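ESSB (Geobacillus thermodenitrificans, PDB 2YNQ) is an integral membrane component of the type VII secretion system, represented by its extracellular domain, and probably helps build the secretion machinery. Local coordinates at residues I138-Y141 with E142-R145. Residues are numbered along the deposited sequence; the frame is centred on the assembly and turned at random.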
loop_
_atom_site.group_PDB
_atom_site.type_symbol
_atom_site.label_atom_id
_atom_site.label_comp_id
_atom_site.label_asym_id
_atom_site.label_seq_id
_atom_site.Cartn_x
_atom_site.Cartn_y
_atom_site.Cartn_z
ATOM N N ILE D 138 -5.625 10.104 -14.075
ATOM C CA ILE D 138 -5.862 8.739 -13.620
ATOM C C ILE D 138 -7.108 8.188 -14.306
ATOM O O ILE D 138 -7.068 7.100 -14.878
ATOM C CB ILE D 138 -5.992 8.658 -12.076
ATOM C CG1 ILE D 138 -4.604 8.761 -11.431
ATOM C CG2 ILE D 138 -6.707 7.363 -11.655
ATOM C CD1 ILE D 138 -4.625 9.185 -9.982
ATOM N N LYS D 139 -8.195 8.958 -14.277
ATOM C CA LYS D 139 -9.445 8.511 -14.888
ATOM C C LYS D 139 -9.290 8.263 -16.387
ATOM O O LYS D 139 -9.819 7.287 -16.917
ATOM C CB LYS D 139 -10.602 9.468 -14.595
ATOM C CG LYS D 139 -11.937 8.759 -14.678
ATOM C CD LYS D 139 -13.119 9.609 -14.231
ATOM C CE LYS D 139 -14.372 8.743 -14.230
ATOM N NZ LYS D 139 -15.580 9.535 -13.892
ATOM N N GLU D 140 -8.525 9.123 -17.053
ATOM C CA GLU D 140 -8.206 8.919 -18.458
ATOM C C GLU D 140 -7.547 7.548 -18.715
ATOM O O GLU D 140 -7.991 6.809 -19.604
ATOM C CB GLU D 140 -7.364 10.088 -19.004
ATOM C CG GLU D 140 -7.480 10.282 -20.515
ATOM C CD GLU D 140 -8.923 10.132 -21.012
ATOM O OE1 GLU D 140 -9.783 10.937 -20.582
ATOM O OE2 GLU D 140 -9.209 9.206 -21.820
ATOM N N TYR D 141 -6.512 7.209 -17.928
ATOM C CA TYR D 141 -5.817 5.912 -18.043
ATOM C C TYR D 141 -6.729 4.770 -17.651
ATOM O O TYR D 141 -6.742 3.718 -18.294
ATOM C CB TYR D 141 -4.560 5.858 -17.184
ATOM C CG TYR D 141 -3.398 6.631 -17.729
ATOM C CD1 TYR D 141 -2.837 6.313 -18.963
ATOM C CD2 TYR D 141 -2.838 7.672 -16.998
ATOM C CE1 TYR D 141 -1.755 7.039 -19.472
ATOM C CE2 TYR D 141 -1.766 8.397 -17.490
ATOM C CZ TYR D 141 -1.235 8.078 -18.727
ATOM O OH TYR D 141 -0.172 8.799 -19.192
ATOM N N GLU D 142 -7.497 4.980 -16.596
ATOM C CA GLU D 142 -8.486 4.000 -16.197
ATOM C C GLU D 142 -9.493 3.725 -17.312
ATOM O O GLU D 142 -9.876 2.571 -17.538
ATOM C CB GLU D 142 -9.177 4.440 -14.919
ATOM C CG GLU D 142 -8.362 4.150 -13.672
ATOM C CD GLU D 142 -8.219 2.659 -13.440
ATOM O OE1 GLU D 142 -7.323 2.056 -14.062
ATOM O OE2 GLU D 142 -9.026 2.086 -12.672
ATOM N N ARG D 143 -9.903 4.779 -18.020
ATOM C CA ARG D 143 -10.795 4.613 -19.163
ATOM C C ARG D 143 -10.103 3.772 -20.235
ATOM O O ARG D 143 -10.727 2.890 -20.833
ATOM C CB ARG D 143 -11.246 5.969 -19.722
ATOM C CG ARG D 143 -12.348 5.874 -20.763
ATOM C CD ARG D 143 -12.988 7.229 -21.041
ATOM N NE ARG D 143 -13.722 7.763 -19.887
ATOM C CZ ARG D 143 -13.290 8.755 -19.110
ATOM N NH1 ARG D 143 -12.125 9.346 -19.357
ATOM N NH2 ARG D 143 -14.035 9.163 -18.088
ATOM N N GLU D 144 -8.811 4.027 -20.452
ATOM C CA GLU D 144 -8.042 3.278 -21.451
ATOM C C GLU D 144 -7.899 1.792 -21.116
ATOM O O GLU D 144 -8.014 0.939 -22.013
ATOM C CB GLU D 144 -6.676 3.917 -21.703
ATOM C CG GLU D 144 -6.746 5.105 -22.638
ATOM C CD GLU D 144 -5.429 5.838 -22.773
ATOM O OE1 GLU D 144 -4.413 5.387 -22.196
ATOM O OE2 GLU D 144 -5.415 6.879 -23.464
ATOM N N ARG D 145 -7.669 1.495 -19.836
ATOM C CA ARG D 145 -7.585 0.118 -19.368
ATOM C C ARG D 145 -8.897 -0.615 -19.625
ATOM O O ARG D 145 -8.900 -1.724 -20.168
ATOM C CB ARG D 145 -7.224 0.059 -17.884
ATOM C CG ARG D 145 -6.996 -1.355 -17.368
ATOM C CD ARG D 145 -6.719 -1.400 -15.860
ATOM N NE ARG D 145 -7.722 -0.679 -15.070
ATOM C CZ ARG D 145 -8.993 -1.051 -14.921
ATOM N NH1 ARG D 145 -9.453 -2.144 -15.517
ATOM N NH2 ARG D 145 -9.813 -0.317 -14.183
#
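Arg-143 reaches back one helical turn to Glu-140, where NH1 of Arg-143 lies 3.1 Å from OE1 of Glu-140 in a salt bridge. The carboxylate oxygen comes to the edge of the guanidinium, near its plane, while the two flat groups are turned 40° apart. A bend at chi3 (-66°) folds the arginine back toward the start of the helix; NH2 of Arg-143 thereby comes to rest beside the extended aliphatic chain of Lys-139, 3.9 Å from its CE. Around these side chains the backbone follows the i to i+4 pattern of an alpha helix: Glu-142 N donates to Ile-138 O at 2.8 Å, and the three following amides continue the series. This turn belongs to the long C-terminal helix 124-152, which packs along helix 102-118 in an antiparallel hairpin; Ile-138 touches Leu-109, and Tyr-141 rests on Ile-105 and Val-106. Tyr-141 also runs alongside Glu-144, whose OE1 approaches CD1 of the Tyr-141 ring to 3.7 Å, with ring and carboxylate planes 83° apart. On Glu-142, CG lies 4.1 Å from CG2 of Ile-138, and Arg-145 presents its NE and NH2 edge to the carboxylate, one nitrogen to each oxygen. NE of Arg-145 meets OE1 of Glu-142 at 2.9 Å from the syn side, whereas NH2 of Arg-145 reaches OE2 of Glu-142 from above the carboxylate plane. Arg-145 has further salt-bridge partners in Glu-149 and in Glu-60 of the second subunit.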